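Local coordinates for protein putative Phosphate (Eubacterium rectale, PDB 3DAO) that is probably a phosphatase of the haloacid dehalogenase-like hydrolase family, its natural substrate not established, at residues D105-M110 with D156-L161; A125-F130 with R163-K168. All blocks are in the same frame, centred on the assembly; numbering follows the deposited sequence. Where two conformers were deposited one is given.

Interaction 1: D105-M110 with D156-L161; sequences DIWKGM and DDITRL
K108 and T159 bring the two backbones closest, their CA atoms 5.4 Å apart, where the first turns of helix 104-117 pass the short 3-10 segment 158-160. The carbonyls of T159, within that segment, and of L161, the residue after it, both lie within reach of K108. With CG beside the backbone N (chi1 -75°) and the chain extended from there on, its ammonium arrives between the two oxygens. NZ donates to L161 O at 2.8 Å, meeting that carbonyl close to head-on, and to T159 O at 3.0 Å from well above the carbonyl plane. E104, one helical turn earlier, forms a salt bridge with the same nitrogen.

W107 supplies the apolar half. CG of K108 lies over one face of the indole, near its rim, while the six-membered ring turns its far edge to the loop: CZ3 packs on CG2 of I158 at 3.7 Å, and I158 O sits in the ring plane at that edge. Within the loop, D157 OD1 takes both OG1 and N of T159, the latter closing an Asx turn, which probably helps to hold the turn that presents T159 O. A methionine in place of K108 would probably leave the carbonyls of T159 and L161 without their shared donor and E104 without its counter-charge. One lysine thus joins a helix to a loop by serving two backbone oxygens and a carboxylate, and the nearby negative charge is likely to favour its protonated form.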
# COMPACT_ATOMS: atom_id res chain seq x y z
N ASP A 105 17.48 9.83 -10.59
CA ASP A 105 17.93 11.11 -10.02
C ASP A 105 17.25 11.44 -8.70
O ASP A 105 17.79 12.15 -7.85
CB ASP A 105 17.66 12.29 -10.98
CG ASP A 105 18.71 12.42 -12.07
OD1 ASP A 105 19.74 11.73 -11.99
OD2 ASP A 105 18.50 13.23 -13.00
N ILE A 106 16.04 10.94 -8.56
CA ILE A 106 15.26 11.19 -7.36
C ILE A 106 15.78 10.27 -6.23
O ILE A 106 16.29 10.74 -5.23
CB ILE A 106 13.75 10.95 -7.56
CG1 ILE A 106 13.17 11.87 -8.65
CG2 ILE A 106 13.02 11.21 -6.25
CD1 ILE A 106 13.27 13.31 -8.32
N TRP A 107 15.68 8.96 -6.40
CA TRP A 107 16.09 8.05 -5.28
C TRP A 107 17.59 8.07 -4.98
O TRP A 107 18.00 7.98 -3.82
CB TRP A 107 15.56 6.60 -5.42
CG TRP A 107 15.98 5.81 -6.62
CD1 TRP A 107 15.34 5.77 -7.81
CD2 TRP A 107 17.07 4.90 -6.73
NE1 TRP A 107 15.99 4.94 -8.67
CE2 TRP A 107 17.05 4.37 -8.03
CE3 TRP A 107 18.08 4.49 -5.85
CZ2 TRP A 107 18.00 3.46 -8.50
CZ3 TRP A 107 19.02 3.56 -6.30
CH2 TRP A 107 18.98 3.08 -7.62
N LYS A 108 18.41 8.20 -6.03
CA LYS A 108 19.87 8.29 -5.81
C LYS A 108 20.21 9.65 -5.18
O LYS A 108 21.06 9.74 -4.29
CB LYS A 108 20.67 8.07 -7.10
CG LYS A 108 20.67 6.60 -7.48
CD LYS A 108 21.62 6.28 -8.62
CE LYS A 108 21.64 4.77 -8.83
NZ LYS A 108 22.59 4.30 -9.89
N GLY A 109 19.53 10.68 -5.62
CA GLY A 109 19.69 12.02 -5.03
C GLY A 109 19.35 12.03 -3.53
O GLY A 109 20.04 12.65 -2.69
N MSE A 110 18.27 11.33 -3.20
CA MSE A 110 17.83 11.17 -1.80
C MSE A 110 18.89 10.45 -0.99
O MSE A 110 19.21 10.85 0.12
CB MSE A 110 16.50 10.44 -1.71
CG MSE A 110 15.37 11.28 -2.20
SE MSE A 110 13.76 10.22 -2.33
CE MSE A 110 12.45 11.66 -2.62
N ASP A 156 26.67 -2.84 -0.80
CA ASP A 156 27.67 -1.89 -0.31
C ASP A 156 27.26 -0.45 -0.51
O ASP A 156 27.54 0.40 0.33
CB ASP A 156 29.05 -2.10 -0.99
CG ASP A 156 30.12 -1.18 -0.42
OD1 ASP A 156 30.41 -1.26 0.79
OD2 ASP A 156 30.67 -0.36 -1.18
N ASP A 157 26.59 -0.18 -1.62
CA ASP A 157 26.22 1.20 -1.99
C ASP A 157 25.02 1.22 -2.91
O ASP A 157 25.08 0.83 -4.06
CB ASP A 157 27.46 1.86 -2.65
CG ASP A 157 27.28 3.32 -2.99
OD1 ASP A 157 26.16 3.86 -3.04
OD2 ASP A 157 28.33 3.95 -3.26
N ILE A 158 23.91 1.70 -2.37
CA ILE A 158 22.64 1.74 -3.11
C ILE A 158 22.77 2.61 -4.37
O ILE A 158 22.12 2.34 -5.37
CB ILE A 158 21.47 2.20 -2.19
CG1 ILE A 158 21.18 1.11 -1.15
CG2 ILE A 158 20.24 2.41 -2.96
CD1 ILE A 158 20.16 1.55 -0.07
N THR A 159 23.64 3.62 -4.33
CA THR A 159 23.75 4.55 -5.47
C THR A 159 24.49 3.90 -6.61
O THR A 159 24.56 4.46 -7.70
CB THR A 159 24.44 5.89 -5.13
OG1 THR A 159 25.83 5.68 -4.85
CG2 THR A 159 23.77 6.59 -3.95
N ARG A 160 25.00 2.70 -6.38
CA ARG A 160 25.75 1.98 -7.41
C ARG A 160 24.87 0.90 -8.05
O ARG A 160 25.29 0.21 -8.95
CB ARG A 160 27.09 1.46 -6.88
CG ARG A 160 28.05 2.63 -6.54
CD ARG A 160 29.49 2.21 -6.32
NE ARG A 160 30.40 3.37 -6.33
CZ ARG A 160 31.06 3.83 -5.27
NH1 ARG A 160 30.95 3.23 -4.08
NH2 ARG A 160 31.86 4.89 -5.41
N LEU A 161 23.63 0.83 -7.60
CA LEU A 161 22.70 -0.13 -8.19
C LEU A 161 22.16 0.40 -9.51
O LEU A 161 22.01 1.60 -9.74
CB LEU A 161 21.52 -0.44 -7.28
CG LEU A 161 21.87 -1.03 -5.93
CD1 LEU A 161 20.63 -1.09 -5.06
CD2 LEU A 161 22.49 -2.41 -6.12

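Interaction 2: A125-F130 with R163-K168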
# COMPACT_ATOMS: atom_id res chain seq x y z
N ALA A 125 16.04 1.32 0.13
CA ALA A 125 15.44 1.51 -1.21
C ALA A 125 14.74 0.20 -1.57
O ALA A 125 15.38 -0.86 -1.60
CB ALA A 125 16.51 1.86 -2.22
N ALA A 126 13.45 0.27 -1.80
CA ALA A 126 12.64 -0.94 -2.04
C ALA A 126 12.18 -1.11 -3.48
O ALA A 126 11.89 -0.16 -4.16
CB ALA A 126 11.41 -0.95 -1.13
N THR A 127 12.15 -2.37 -3.89
CA THR A 127 11.56 -2.79 -5.16
C THR A 127 10.30 -3.59 -4.79
O THR A 127 10.00 -3.79 -3.60
CB THR A 127 12.51 -3.67 -6.00
OG1 THR A 127 12.47 -5.02 -5.52
CG2 THR A 127 13.93 -3.13 -5.90
N PRO A 128 9.54 -4.06 -5.78
CA PRO A 128 8.35 -4.83 -5.42
C PRO A 128 8.66 -6.14 -4.75
O PRO A 128 7.82 -6.69 -4.02
CB PRO A 128 7.66 -5.08 -6.77
CG PRO A 128 8.15 -4.01 -7.68
CD PRO A 128 9.54 -3.65 -7.19
N ASP A 129 9.88 -6.62 -4.93
CA ASP A 129 10.26 -7.93 -4.45
C ASP A 129 11.15 -7.97 -3.21
O ASP A 129 11.14 -8.92 -2.43
CB ASP A 129 11.00 -8.65 -5.57
CG ASP A 129 10.17 -8.78 -6.79
OD1 ASP A 129 9.03 -9.26 -6.64
OD2 ASP A 129 10.63 -8.38 -7.89
N PHE A 130 11.98 -6.96 -3.06
CA PHE A 130 12.86 -6.90 -1.92
C PHE A 130 13.26 -5.49 -1.62
O PHE A 130 12.95 -4.56 -2.36
CB PHE A 130 14.09 -7.79 -2.12
CG PHE A 130 14.62 -7.77 -3.51
CD1 PHE A 130 15.30 -6.67 -3.98
CD2 PHE A 130 14.38 -8.82 -4.37
CE1 PHE A 130 15.75 -6.65 -5.26
CE2 PHE A 130 14.83 -8.79 -5.65
CZ PHE A 130 15.50 -7.71 -6.10
N ARG A 163 18.95 -0.15 -11.49
CA ARG A 163 17.61 -0.70 -11.48
C ARG A 163 16.57 0.30 -11.91
O ARG A 163 16.76 1.52 -11.81
CB ARG A 163 17.30 -1.20 -10.08
CG ARG A 163 18.28 -2.25 -9.62
CD ARG A 163 17.78 -2.87 -8.42
NE ARG A 163 16.55 -3.58 -8.71
CZ ARG A 163 16.49 -4.89 -8.85
NH1 ARG A 163 17.59 -5.61 -8.73
NH2 ARG A 163 15.34 -5.48 -9.09
N ASN A 164 15.46 -0.25 -12.37
CA ASN A 164 14.35 0.56 -12.87
C ASN A 164 13.07 0.31 -12.12
O ASN A 164 11.99 0.75 -12.54
CB ASN A 164 14.08 0.30 -14.36
CG ASN A 164 13.06 1.26 -14.95
OD1 ASN A 164 12.68 1.14 -16.12
ND2 ASN A 164 12.62 2.24 -14.14
N ASP A 165 13.21 -0.34 -10.97
CA ASP A 165 12.06 -0.70 -10.14
C ASP A 165 12.12 -0.27 -8.68
O ASP A 165 11.60 -0.98 -7.84
CB ASP A 165 11.84 -2.20 -10.21
CG ASP A 165 13.01 -3.02 -9.70
OD1 ASP A 165 14.08 -2.45 -9.40
OD2 ASP A 165 12.86 -4.26 -9.57
N ILE A 166 12.79 0.84 -8.40
CA ILE A 166 12.77 1.41 -7.04
C ILE A 166 11.43 2.11 -6.88
O ILE A 166 11.11 3.12 -7.54
CB ILE A 166 13.97 2.35 -6.75
CG1 ILE A 166 15.29 1.58 -6.90
CG2 ILE A 166 13.83 2.94 -5.38
CD1 ILE A 166 15.42 0.36 -6.08
N ILE A 167 10.61 1.55 -5.98
CA ILE A 167 9.27 2.04 -5.73
C ILE A 167 9.13 2.82 -4.44
O ILE A 167 8.16 3.56 -4.24
CB ILE A 167 8.19 0.89 -5.81
CG1 ILE A 167 8.45 -0.19 -4.76
CG2 ILE A 167 8.02 0.40 -7.28
CD1 ILE A 167 7.28 -1.19 -4.61
N LYS A 168 10.16 2.73 -3.60
CA LYS A 168 10.12 3.47 -2.32
C LYS A 168 11.53 3.71 -1.79
O LYS A 168 12.38 2.86 -1.90
CB LYS A 168 9.34 2.70 -1.26
CG LYS A 168 9.28 3.42 0.12
CD LYS A 168 8.39 2.69 1.10
CE LYS A 168 8.96 1.34 1.50
NZ LYS A 168 8.08 0.69 2.54
O HOH W 1 12.40 -6.36 -7.74
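T127 meets D165 just beyond the end of strand 122-126, and its side chain can be followed outward atom by atom. CB lies 3.4 Å from D165 O and also passes close to the carboxylate. From there the branches part. CG2, beside the backbone N, reaches D165 OD1 at 3.6 Å and CD1 of I166. OG1, held between the backbone N and the carbonyl carbon (chi1 80°), turns back into its own loop, where it accepts from the backbone N of D129 and of F130, an ST turn and an ST motif on one oxygen. It also donates to a water, 2.6 Å away, which in turn donates to OD2 of both D129 and D165.

The backbones beneath form an antiparallel hydrogen-bonded pair between A126 and K168, with a classic beta bulge in which I167 and K168 both face A126. A126 N gives a straight bond to K168 O (2.8 Å, 174°), whereas A126 O takes a good bond from I167 N at 2.8 Å and a weak one from K168 N. The bulge lies where strand 122-126 ends beside the start of its antiparallel neighbour 168-172, in the six-stranded sheet.

D165 is itself gripped side-on by R163, NE to OD1 and NH2 to OD2, both at 2.8 Å and in the guanidinium plane, each oxygen using its syn lone pair. F130 brings CE1 over one face of that guanidinium, the planes 80° apart, with CZ 3.7 Å from R163 NH2. R163 NH1 lies at the ring's edge, in its plane; the cation-pi partner of F130 is R153.

Interactions 1 and 2 draw on one connection, that between strands 152-154 and 168-172: residues 156-161 meet helix 104-117, and residues 163-168 then meet the end of strand 122-126 and the loop after it, the strand following that helix in the chain. Their centres are 11 Å apart, yet they touch. W107 of interaction 1 packs its CE2 against CG1 of I166 at 3.5 Å, and I158 CG2 lies 3.8 Å from CB of A125, so the two contacts share an apolar boundary. Interaction 2 is the nearer to the chain's centre, about 14 Å against 23 Å for interaction 1, centre to centre. A pentaethylene glycol, probably from the crystallisation liquor, lies about 3 Å from the side chain of K168, nearest atoms.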